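Local coordinates for putative flagellar hook-associated protein (Vibrio parahaemolyticus, PDB 3PWX), which probably serves as a structural, secreted component of the bacterial flagellum, at residues R126-A131 and M136-T141; T35-Q40 and G198-N203; T76-Y81 and N156-L161; S72-E77 and A163-P168. One frame throughout, in Å; residues are numbered along the deposited sequence.

Contact 1: R126-A131 and M136-T141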
loop_
_atom_site.group_PDB
_atom_site.type_symbol
_atom_site.label_atom_id
_atom_site.label_comp_id
_atom_site.label_asym_id
_atom_site.label_seq_id
_atom_site.Cartn_x
_atom_site.Cartn_y
_atom_site.Cartn_z
ATOM N N ARG A 126 -2.524 9.000 1.716
ATOM C CA ARG A 126 -3.034 8.653 0.418
ATOM C C ARG A 126 -2.205 7.483 -0.084
ATOM O O ARG A 126 -0.995 7.280 0.318
ATOM C CB ARG A 126 -2.825 9.797 -0.571
ATOM C CG ARG A 126 -3.831 10.938 -0.500
ATOM C CD ARG A 126 -3.301 12.099 0.286
ATOM N NE ARG A 126 -2.930 13.263 -0.511
ATOM C CZ ARG A 126 -1.722 13.817 -0.479
ATOM N NH1 ARG A 126 -1.438 14.922 -1.184
ATOM N NH2 ARG A 126 -0.789 13.279 0.287
ATOM N N VAL A 127 -2.834 6.740 -0.981
ATOM C CA VAL A 127 -2.260 5.554 -1.602
ATOM C C VAL A 127 -2.330 5.658 -3.124
ATOM O O VAL A 127 -3.224 6.323 -3.718
ATOM C CB VAL A 127 -3.035 4.266 -1.206
ATOM C CG1 VAL A 127 -3.170 4.162 0.316
ATOM C CG2 VAL A 127 -4.375 4.221 -1.876
ATOM N N VAL A 128 -1.422 4.916 -3.733
ATOM C CA VAL A 128 -1.345 4.705 -5.161
ATOM C C VAL A 128 -1.210 3.214 -5.407
ATOM O O VAL A 128 -0.392 2.501 -4.727
ATOM C CB VAL A 128 -0.088 5.471 -5.689
ATOM C CG1 VAL A 128 0.507 4.858 -6.955
ATOM C CG2 VAL A 128 -0.473 6.891 -5.928
ATOM N N THR A 129 -1.971 2.747 -6.392
ATOM C CA THR A 129 -1.978 1.332 -6.829
ATOM C C THR A 129 -0.802 1.095 -7.768
ATOM O O THR A 129 -0.645 1.818 -8.759
ATOM C CB THR A 129 -3.250 1.009 -7.547
ATOM O OG1 THR A 129 -4.302 1.118 -6.592
ATOM C CG2 THR A 129 -3.246 -0.439 -8.094
ATOM N N VAL A 130 0.014 0.089 -7.479
ATOM C CA VAL A 130 1.237 -0.013 -8.175
ATOM C C VAL A 130 1.406 -1.396 -8.799
ATOM O O VAL A 130 2.413 -1.632 -9.475
ATOM C CB VAL A 130 2.450 0.365 -7.244
ATOM C CG1 VAL A 130 2.310 1.823 -6.721
ATOM C CG2 VAL A 130 2.621 -0.619 -6.080
ATOM N N ALA A 131 0.468 -2.316 -8.513
ATOM C CA ALA A 131 0.316 -3.601 -9.194
ATOM C C ALA A 131 -1.026 -4.146 -8.739
ATOM O O ALA A 131 -1.562 -3.677 -7.727
ATOM C CB ALA A 131 1.437 -4.604 -8.870
HETATM N N MSE A 136 0.750 1.505 -2.535
HETATM C CA MSE A 136 1.928 2.032 -1.817
HETATM C C MSE A 136 1.530 3.400 -1.263
HETATM O O MSE A 136 0.840 4.167 -1.975
HETATM C CB MSE A 136 3.098 2.153 -2.757
HETATM C CG MSE A 136 4.113 3.177 -2.328
HETATM SE SE MSE A 136 5.355 2.334 -1.017
HETATM C CE MSE A 136 5.593 0.722 -2.204
ATOM N N ASP A 137 1.873 3.693 -0.005
ATOM C CA ASP A 137 1.536 5.001 0.585
ATOM C C ASP A 137 2.407 6.050 -0.050
ATOM O O ASP A 137 3.578 5.830 -0.257
ATOM C CB ASP A 137 1.694 4.987 2.113
ATOM C CG ASP A 137 0.753 3.953 2.807
ATOM O OD1 ASP A 137 -0.304 3.509 2.221
ATOM O OD2 ASP A 137 1.069 3.590 3.971
ATOM N N SER A 138 1.849 7.203 -0.368
ATOM C CA SER A 138 2.506 8.181 -1.231
ATOM C C SER A 138 2.678 9.523 -0.585
ATOM O O SER A 138 3.349 10.417 -1.167
ATOM C CB SER A 138 1.694 8.315 -2.534
ATOM O OG SER A 138 0.401 8.850 -2.262
ATOM N N ASN A 139 2.164 9.712 0.627
ATOM C CA ASN A 139 2.443 10.990 1.292
ATOM C C ASN A 139 3.208 10.967 2.624
ATOM O O ASN A 139 3.291 9.916 3.259
ATOM C CB ASN A 139 1.167 11.795 1.435
ATOM C CG ASN A 139 0.167 11.170 2.397
ATOM O OD1 ASN A 139 -0.071 9.940 2.426
ATOM N ND2 ASN A 139 -0.456 12.038 3.194
HETATM N N MSE A 140 3.813 12.104 3.007
HETATM C CA MSE A 140 4.264 12.298 4.392
HETATM C C MSE A 140 3.391 13.410 4.974
HETATM O O MSE A 140 2.767 14.140 4.224
HETATM C CB MSE A 140 5.745 12.664 4.503
HETATM C CG MSE A 140 6.742 11.582 4.122
HETATM SE SE MSE A 140 6.502 9.866 5.072
HETATM C CE MSE A 140 6.858 10.460 6.901
ATOM N N THR A 141 3.273 13.476 6.294
ATOM C CA THR A 141 2.526 14.571 6.873
ATOM C C THR A 141 3.288 15.460 7.845
ATOM O O THR A 141 4.024 14.974 8.698
ATOM C CB THR A 141 1.163 14.161 7.493
ATOM O OG1 THR A 141 1.357 13.510 8.759
ATOM C CG2 THR A 141 0.409 13.345 6.507
#
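With CG of N139 set between its own backbone N and carbonyl carbon (chi1 67°), the amide folds back against R126 and its OD1 takes the backbone N-H of that residue, N to OD1 2.7 Å. The donor stands well above the amide's carbonyl plane, 52° out of it, and therefore misses the lone pairs. S138 adopts a similar first torsion (65°), which turns OG to the carbonyl of R126; this bond is weak, OG to O 3.3 Å, but S138 N reaches the same R126 O at 2.9 Å. These bonds prolong an antiparallel beta hairpin of strands 127-131 and 134-137. V128 and selenomethionine M136 are its hydrogen-bonded pair, with V128 N to M136 O at 3.0 Å and M136 N to V128 O at 2.7 Å. Next comes the non-hydrogen-bonded pair of V127 and D137, where V127 CG1 lies 3.5 Å from D137 OD1. V128 and M136 point to the other face, onto L33 of helix 7-61. The strand of M136 also pairs with a strand of the second subunit, so the sheet continues across the interface. The side chain of R126 is about 6 Å from that of H97, a residue known to bind magnesium, although no ion is bound at it in this chain.

Contact 2: T35-Q40 and G198-N203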
loop_
_atom_site.group_PDB
_atom_site.type_symbol
_atom_site.label_atom_id
_atom_site.label_comp_id
_atom_site.label_asym_id
_atom_site.label_seq_id
_atom_site.Cartn_x
_atom_site.Cartn_y
_atom_site.Cartn_z
ATOM N N THR A 35 8.251 10.324 -8.633
ATOM C CA THR A 35 8.429 11.734 -8.890
ATOM C C THR A 35 7.915 12.568 -7.757
ATOM O O THR A 35 8.490 13.565 -7.422
ATOM C CB THR A 35 7.675 12.160 -10.129
ATOM O OG1 THR A 35 8.374 11.627 -11.257
ATOM C CG2 THR A 35 7.643 13.724 -10.211
ATOM N N THR A 36 6.818 12.138 -7.187
ATOM C CA THR A 36 6.125 12.836 -6.130
ATOM C C THR A 36 6.910 12.595 -4.876
ATOM O O THR A 36 7.014 13.477 -4.028
ATOM C CB THR A 36 4.787 12.150 -6.002
ATOM O OG1 THR A 36 4.066 12.422 -7.203
ATOM C CG2 THR A 36 4.006 12.637 -4.816
ATOM N N LEU A 37 7.514 11.417 -4.755
ATOM C CA LEU A 37 8.231 11.133 -3.547
ATOM C C LEU A 37 9.477 11.954 -3.537
ATOM O O LEU A 37 9.757 12.545 -2.502
ATOM C CB LEU A 37 8.539 9.647 -3.383
ATOM C CG LEU A 37 7.409 8.668 -3.095
ATOM C CD1 LEU A 37 8.008 7.261 -3.022
ATOM C CD2 LEU A 37 6.705 9.030 -1.812
ATOM N N SER A 38 10.216 12.048 -4.650
ATOM C CA SER A 38 11.464 12.833 -4.701
ATOM C C SER A 38 11.127 14.256 -4.351
ATOM O O SER A 38 11.850 14.922 -3.611
ATOM C CB SER A 38 12.048 12.910 -6.082
ATOM O OG SER A 38 12.382 11.651 -6.514
ATOM N N SER A 39 10.020 14.734 -4.916
ATOM C CA SER A 39 9.552 16.070 -4.574
ATOM C C SER A 39 9.395 16.361 -3.064
ATOM O O SER A 39 9.768 17.446 -2.613
ATOM C CB SER A 39 8.305 16.424 -5.366
ATOM O OG SER A 39 8.048 17.805 -5.153
ATOM N N GLN A 40 8.859 15.420 -2.284
ATOM C CA GLN A 40 8.804 15.567 -0.810
ATOM C C GLN A 40 10.169 15.559 -0.122
ATOM O O GLN A 40 10.350 16.195 0.914
ATOM C CB GLN A 40 8.023 14.437 -0.197
ATOM C CG GLN A 40 6.546 14.505 -0.471
ATOM C CD GLN A 40 5.827 13.199 -0.174
ATOM O OE1 GLN A 40 4.970 12.770 -0.950
ATOM N NE2 GLN A 40 6.189 12.540 0.930
ATOM N N GLY A 198 13.097 6.690 1.193
ATOM C CA GLY A 198 14.061 5.848 0.452
ATOM C C GLY A 198 13.668 4.385 0.402
ATOM O O GLY A 198 13.855 3.776 -0.590
ATOM N N GLY A 199 13.131 3.811 1.475
ATOM C CA GLY A 199 12.573 2.469 1.486
ATOM C C GLY A 199 11.386 2.351 0.529
ATOM O O GLY A 199 11.235 1.329 -0.161
ATOM N N ARG A 200 10.523 3.368 0.466
ATOM C CA ARG A 200 9.470 3.365 -0.565
ATOM C C ARG A 200 10.022 3.265 -1.987
ATOM O O ARG A 200 9.693 2.341 -2.724
ATOM C CB ARG A 200 8.523 4.537 -0.399
ATOM C CG ARG A 200 7.486 4.234 0.719
ATOM C CD ARG A 200 6.597 5.467 0.940
ATOM N NE ARG A 200 5.962 5.456 2.242
ATOM C CZ ARG A 200 5.256 6.479 2.706
ATOM N NH1 ARG A 200 5.109 7.585 1.967
ATOM N NH2 ARG A 200 4.694 6.406 3.915
ATOM N N HIS A 201 10.927 4.173 -2.338
ATOM C CA HIS A 201 11.689 4.041 -3.616
ATOM C C HIS A 201 12.183 2.644 -3.969
ATOM O O HIS A 201 12.035 2.230 -5.109
ATOM C CB HIS A 201 12.901 4.956 -3.628
ATOM C CG HIS A 201 12.577 6.368 -3.978
ATOM N ND1 HIS A 201 11.866 6.711 -5.110
ATOM C CD2 HIS A 201 12.917 7.538 -3.373
ATOM C CE1 HIS A 201 11.751 8.028 -5.170
ATOM N NE2 HIS A 201 12.396 8.551 -4.138
ATOM N N ASN A 202 12.829 1.972 -3.012
ATOM C CA ASN A 202 13.292 0.612 -3.227
ATOM C C ASN A 202 12.192 -0.422 -3.485
ATOM O O ASN A 202 12.315 -1.289 -4.343
ATOM C CB ASN A 202 14.224 0.192 -2.086
ATOM C CG ASN A 202 15.502 1.019 -2.077
ATOM O OD1 ASN A 202 15.881 1.583 -3.115
ATOM N ND2 ASN A 202 16.151 1.132 -0.918
ATOM N N ASN A 203 11.109 -0.323 -2.744
ATOM C CA ASN A 203 10.071 -1.268 -2.897
ATOM C C ASN A 203 9.364 -1.051 -4.253
ATOM O O ASN A 203 9.079 -2.042 -4.995
ATOM C CB ASN A 203 9.187 -1.219 -1.662
ATOM C CG ASN A 203 9.707 -2.132 -0.555
ATOM O OD1 ASN A 203 10.280 -3.214 -0.833
ATOM N ND2 ASN A 203 9.470 -1.762 0.679
#
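In the antiparallel pairing of the two long helices 7-61 and 172-223, L37 reaches across to R200 and H201. The axes of the short segments approach to 10.4 Å, with their directions 164° apart. L37 makes the largest contribution: its CD1 meets the aliphatic start of the arginine, 3.8 Å from R200 CB, the two side chains lying roughly perpendicular. The leucine's other branch, CD2, lies at the edge of the R200 guanidinium, near its plane. L37 also packs against the imidazole, with CD1 over one face of the ring and L37 CB 4.0 Å from H201 CE1. Such packing between the N-terminal and C-terminal helical parts of the chain is as in other flagellin-family proteins, and 35-40 falls in a predicted coiled coil. S38 closes one flank, its OG at the edge of the imidazole; at 3.9 Å from H201 NE2, S38 OG is too distant for a hydrogen bond. Both polar groups are turned to other partners, S38 OG to the carbonyl of K34 in the preceding turn of its own helix, and H201 NE2 to OE1 of E41, which holds the ring against helix 7-61. The R200 chain runs extended from CG to NE (chi2 176°), carrying the guanidinium beyond L37 CD1 to the neighbourhood of CD2. There NH2 forms a salt bridge with E196, and NH1 is hydrogen-bonded to the carbonyl of N139, linking the helix pair to the segment just after the beta hairpin.

Contact 3: T76-Y81 and N156-L161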
loop_
_atom_site.group_PDB
_atom_site.type_symbol
_atom_site.label_atom_id
_atom_site.label_comp_id
_atom_site.label_asym_id
_atom_site.label_seq_id
_atom_site.Cartn_x
_atom_site.Cartn_y
_atom_site.Cartn_z
ATOM N N THR A 76 17.135 37.639 13.892
ATOM C CA THR A 76 16.714 37.673 12.495
ATOM C C THR A 76 17.011 36.365 11.748
ATOM O O THR A 76 16.159 35.872 10.980
ATOM C CB THR A 76 17.430 38.831 11.777
ATOM O OG1 THR A 76 17.197 40.031 12.515
ATOM C CG2 THR A 76 16.969 39.023 10.332
ATOM N N GLU A 77 18.205 35.808 11.942
ATOM C CA GLU A 77 18.540 34.566 11.259
ATOM C C GLU A 77 17.738 33.358 11.776
ATOM O O GLU A 77 17.379 32.475 10.976
ATOM C CB GLU A 77 20.044 34.312 11.250
ATOM C CG GLU A 77 20.828 35.189 10.256
ATOM C CD GLU A 77 21.030 34.502 8.895
ATOM O OE1 GLU A 77 20.019 34.208 8.193
ATOM O OE2 GLU A 77 22.210 34.254 8.527
ATOM N N LEU A 78 17.420 33.339 13.079
ATOM C CA LEU A 78 16.494 32.330 13.612
ATOM C C LEU A 78 15.141 32.450 12.964
ATOM O O LEU A 78 14.634 31.447 12.406
ATOM C CB LEU A 78 16.336 32.366 15.122
ATOM C CG LEU A 78 17.481 31.781 15.950
ATOM C CD1 LEU A 78 17.243 32.138 17.419
ATOM C CD2 LEU A 78 17.707 30.242 15.753
ATOM N N LYS A 79 14.583 33.654 12.976
ATOM C CA LYS A 79 13.332 33.904 12.293
ATOM C C LYS A 79 13.358 33.524 10.820
ATOM O O LYS A 79 12.347 33.132 10.314
ATOM C CB LYS A 79 12.868 35.345 12.457
ATOM C CG LYS A 79 12.212 35.685 13.811
ATOM C CD LYS A 79 11.936 37.215 13.887
ATOM C CE LYS A 79 11.462 37.667 15.270
ATOM N NZ LYS A 79 11.308 39.176 15.409
ATOM N N SER A 80 14.503 33.612 10.149
ATOM C CA SER A 80 14.630 33.191 8.748
ATOM C C SER A 80 14.438 31.730 8.508
ATOM O O SER A 80 13.678 31.363 7.608
ATOM C CB SER A 80 15.986 33.507 8.173
ATOM O OG SER A 80 15.797 34.513 7.230
ATOM N N TYR A 81 15.156 30.921 9.286
ATOM C CA TYR A 81 15.081 29.461 9.212
ATOM C C TYR A 81 13.716 28.959 9.708
ATOM O O TYR A 81 13.146 28.047 9.130
ATOM C CB TYR A 81 16.276 28.813 9.940
ATOM C CG TYR A 81 17.617 29.203 9.301
ATOM C CD1 TYR A 81 17.891 28.830 7.985
ATOM C CD2 TYR A 81 18.568 29.960 9.976
ATOM C CE1 TYR A 81 19.082 29.152 7.358
ATOM C CE2 TYR A 81 19.795 30.312 9.342
ATOM C CZ TYR A 81 20.024 29.874 8.023
ATOM O OH TYR A 81 21.141 30.137 7.304
ATOM N N ASN A 156 7.113 26.726 17.757
ATOM C CA ASN A 156 6.742 27.416 18.972
ATOM C C ASN A 156 7.911 27.505 19.946
ATOM O O ASN A 156 8.078 28.517 20.600
ATOM C CB ASN A 156 5.500 26.776 19.568
ATOM C CG ASN A 156 4.267 27.080 18.714
ATOM O OD1 ASN A 156 4.233 28.143 18.087
ATOM N ND2 ASN A 156 3.285 26.152 18.635
ATOM N N GLN A 157 8.750 26.466 19.998
ATOM C CA GLN A 157 9.782 26.433 20.967
ATOM C C GLN A 157 10.846 27.439 20.547
ATOM O O GLN A 157 11.479 28.067 21.396
ATOM C CB GLN A 157 10.367 25.043 21.063
ATOM C CG GLN A 157 11.610 24.934 21.990
ATOM C CD GLN A 157 11.253 25.317 23.401
ATOM O OE1 GLN A 157 10.235 24.852 23.928
ATOM N NE2 GLN A 157 12.072 26.157 24.027
ATOM N N ILE A 158 11.020 27.610 19.236
ATOM C CA ILE A 158 12.049 28.514 18.741
ATOM C C ILE A 158 11.628 29.962 19.105
ATOM O O ILE A 158 12.498 30.807 19.404
ATOM C CB ILE A 158 12.411 28.315 17.220
ATOM C CG1 ILE A 158 13.737 29.005 16.864
ATOM C CG2 ILE A 158 11.361 28.932 16.326
ATOM C CD1 ILE A 158 15.022 28.719 17.840
ATOM N N ASP A 159 10.303 30.203 19.107
ATOM C CA ASP A 159 9.756 31.529 19.479
ATOM C C ASP A 159 9.905 31.818 20.968
ATOM O O ASP A 159 10.224 32.939 21.342
ATOM C CB ASP A 159 8.284 31.721 18.994
ATOM C CG ASP A 159 8.205 32.239 17.539
ATOM O OD1 ASP A 159 9.267 32.572 16.943
ATOM O OD2 ASP A 159 7.099 32.331 16.979
ATOM N N ALA A 160 9.693 30.801 21.810
ATOM C CA ALA A 160 10.036 30.906 23.242
ATOM C C ALA A 160 11.556 31.230 23.488
ATOM O O ALA A 160 11.937 31.892 24.471
ATOM C CB ALA A 160 9.615 29.655 24.002
ATOM N N LEU A 161 12.404 30.743 22.590
ATOM C CA LEU A 161 13.809 31.004 22.704
ATOM C C LEU A 161 14.103 32.441 22.272
ATOM O O LEU A 161 14.812 33.130 22.952
ATOM C CB LEU A 161 14.660 29.964 21.952
ATOM C CG LEU A 161 16.139 30.383 22.108
ATOM C CD1 LEU A 161 16.665 30.064 23.509
ATOM C CD2 LEU A 161 17.037 29.825 21.056
#
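The methyl CD1 of I158 meets the forked end of L78, lying 3.7 Å from L78 CD2 and 4.1 Å from L78 CD1. The two side chains approach at a slant, methyl against methyl, between helix 71-89 and helix 154-166. A second, looser touch comes one helical turn further along, where L161 CD2 stands 4.3 Å from L78 CD1. L78 therefore faces two residues spaced i and i+3 on the partner helix, with I158 in contact with both of its branches and L161 with one. The torsions explain how I158 gets there: its CG1 lies opposite the backbone N (chi1 -164°), and a turn at chi2 (49°) carries CD1 on to the leucine. The backbones remain well separated, L78 CA and I158 CA being 7.8 Å apart, so side chains alone bridge the helices. Outward from this apolar centre, M54 of helix 7-61 packs on L78, while L161 touches V58 of helix 7-61 and V176 of helix 172-223, so the contact belongs to the region where the two short helices lie along the long pair. D159 makes salt bridges through OD1 to R82 on helix 71-89 and through OD2 to K112, adding a polar tie between the same two helices. Q157 is hydrogen-bonded to E175 and S179 on helix 172-223. With no hydrogen bond between the two segments and all three touching residues buried, this join rests on dispersion and the exclusion of water; its specificity probably comes from the fit of the side chains, and any directional polar bonding lies around it.

Contact 4: S72-E77 and A163-P168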
loop_
_atom_site.group_PDB
_atom_site.type_symbol
_atom_site.label_atom_id
_atom_site.label_comp_id
_atom_site.label_asym_id
_atom_site.label_seq_id
_atom_site.Cartn_x
_atom_site.Cartn_y
_atom_site.Cartn_z
ATOM N N SER A 72 20.959 40.549 18.368
ATOM C CA SER A 72 19.854 41.059 17.562
ATOM C C SER A 72 19.954 40.559 16.111
ATOM O O SER A 72 18.969 40.536 15.388
ATOM C CB SER A 72 19.750 42.592 17.675
ATOM O OG SER A 72 19.479 43.208 16.418
ATOM N N GLY A 73 21.142 40.138 15.699
ATOM C CA GLY A 73 21.350 39.648 14.344
ATOM C C GLY A 73 21.067 38.160 14.277
ATOM O O GLY A 73 20.611 37.646 13.256
HETATM N N MSE A 74 21.344 37.477 15.383
HETATM C CA MSE A 74 20.986 36.088 15.559
HETATM C C MSE A 74 19.481 35.914 15.491
HETATM O O MSE A 74 18.986 34.997 14.835
HETATM C CB MSE A 74 21.470 35.574 16.906
HETATM C CG MSE A 74 22.872 35.036 16.899
HETATM SE SE MSE A 74 23.422 34.713 18.736
HETATM C CE MSE A 74 25.249 35.447 18.615
ATOM N N ILE A 75 18.760 36.797 16.166
ATOM C CA ILE A 75 17.325 36.759 16.165
ATOM C C ILE A 75 16.697 36.753 14.768
ATOM O O ILE A 75 15.852 35.942 14.499
ATOM C CB ILE A 75 16.760 37.826 17.090
ATOM C CG1 ILE A 75 16.840 37.283 18.518
ATOM C CG2 ILE A 75 15.333 38.248 16.670
ATOM C CD1 ILE A 75 16.732 38.317 19.611
ATOM N N THR A 76 17.135 37.639 13.892
ATOM C CA THR A 76 16.714 37.673 12.495
ATOM C C THR A 76 17.011 36.365 11.748
ATOM O O THR A 76 16.159 35.872 10.980
ATOM C CB THR A 76 17.430 38.831 11.777
ATOM O OG1 THR A 76 17.197 40.031 12.515
ATOM C CG2 THR A 76 16.969 39.023 10.332
ATOM N N GLU A 77 18.205 35.808 11.942
ATOM C CA GLU A 77 18.540 34.566 11.259
ATOM C C GLU A 77 17.738 33.358 11.776
ATOM O O GLU A 77 17.379 32.475 10.976
ATOM C CB GLU A 77 20.044 34.312 11.250
ATOM C CG GLU A 77 20.828 35.189 10.256
ATOM C CD GLU A 77 21.030 34.502 8.895
ATOM O OE1 GLU A 77 20.019 34.208 8.193
ATOM O OE2 GLU A 77 22.210 34.254 8.527
ATOM N N ALA A 163 12.141 34.999 22.476
ATOM C CA ALA A 163 11.699 35.805 23.592
ATOM C C ALA A 163 12.792 35.814 24.658
ATOM O O ALA A 163 13.220 36.860 25.126
ATOM C CB ALA A 163 10.374 35.239 24.147
ATOM N N GLU A 164 13.287 34.644 25.010
ATOM C CA GLU A 164 14.364 34.535 25.984
ATOM C C GLU A 164 15.664 35.241 25.512
ATOM O O GLU A 164 16.390 35.838 26.334
ATOM C CB GLU A 164 14.572 33.065 26.314
ATOM C CG GLU A 164 15.277 32.744 27.600
ATOM C CD GLU A 164 14.604 33.275 28.866
ATOM O OE1 GLU A 164 13.392 33.077 29.105
ATOM O OE2 GLU A 164 15.341 33.871 29.657
ATOM N N PHE A 165 15.945 35.190 24.200
ATOM C CA PHE A 165 17.048 35.973 23.615
ATOM C C PHE A 165 16.849 37.488 23.713
ATOM O O PHE A 165 17.813 38.201 23.839
ATOM C CB PHE A 165 17.322 35.599 22.166
ATOM C CG PHE A 165 18.236 34.426 22.002
ATOM C CD1 PHE A 165 18.901 34.213 20.799
ATOM C CD2 PHE A 165 18.438 33.516 23.042
ATOM C CE1 PHE A 165 19.762 33.104 20.636
ATOM C CE2 PHE A 165 19.293 32.421 22.888
ATOM C CZ PHE A 165 19.957 32.220 21.688
ATOM N N GLU A 166 15.613 37.974 23.633
ATOM C CA GLU A 166 15.369 39.400 23.677
ATOM C C GLU A 166 15.446 39.952 25.116
ATOM O O GLU A 166 16.067 40.979 25.373
ATOM C CB GLU A 166 14.022 39.716 23.068
ATOM C CG GLU A 166 13.971 39.755 21.564
ATOM C CD GLU A 166 12.526 39.844 21.119
ATOM O OE1 GLU A 166 12.020 38.941 20.397
ATOM O OE2 GLU A 166 11.863 40.818 21.568
ATOM N N LYS A 167 14.795 39.266 26.046
ATOM C CA LYS A 167 14.855 39.651 27.431
ATOM C C LYS A 167 15.166 38.446 28.277
ATOM O O LYS A 167 14.256 37.796 28.770
ATOM C CB LYS A 167 13.538 40.279 27.896
ATOM C CG LYS A 167 13.594 40.750 29.368
ATOM C CD LYS A 167 12.483 41.735 29.712
ATOM C CE LYS A 167 12.783 42.463 31.022
ATOM N NZ LYS A 167 11.711 43.457 31.350
ATOM N N PRO A 168 16.456 38.151 28.470
ATOM C CA PRO A 168 16.798 37.007 29.310
ATOM C C PRO A 168 16.084 37.012 30.662
ATOM O O PRO A 168 15.834 38.076 31.230
ATOM C CB PRO A 168 18.310 37.138 29.485
ATOM C CG PRO A 168 18.766 37.832 28.233
ATOM C CD PRO A 168 17.641 38.762 27.833
#
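Apolar contacts carry this join, with I75 lying between F165 and the stem of E166. The side chains of I75 and F165 run alongside each other, pointing oppositely: I75 CD1 comes within 3.8 Å of F165 CB, while I75 CG1 lies at the edge of the phenyl ring, near its plane. I75 CD1 also presses on the aliphatic part of the glutamate, 3.7 Å from E166 CG, and here the glutamate stem lies roughly perpendicular to the isoleucine. E166 continues extended beyond CG (chi2 170°), which takes its carboxylate past the isoleucine methyl. The selenium of M74, a selenomethionine, makes a more distant approach to the ring, SE to F165 CE1 4.4 Å, and I57 of helix 7-61 packs on M74 as well.

No hydrogen bond crosses between the segments. Within 72-77, T76 OG1 makes a weak one to S72 O; in 163-168, K167 N bonds to A163 O at 3.0 Å even as K167 leaves helical geometry, and just beyond, E164 OE2 accepts from the backbone N of S169, at the turn into helix 172-223. The arrangement is side-chain packing between two neighbouring helices of a helical bundle, here near the C-terminal end of helix 154-166 and the start of helix 71-89.

Along the chain the contacts are nested: contact 2 closes the widest loop, contacts 4 and 3 lie within it, and the local hairpin of contact 1 lies inside all three. Contacts 3 and 4 both join helix 71-89 to helix 154-166; their centres are 8 Å apart, and L78 touches F165 between them. Contact 2 joins the long helices 7-61 and 172-223 about 30 Å from the centre of contact 3. Contact 1 sits beside contact 2, centres 10 Å apart, and the two touch through R200 and the residues that follow the hairpin. The elongated bundle thus carries a hairpin on its middle portion and two short packed helices toward one end.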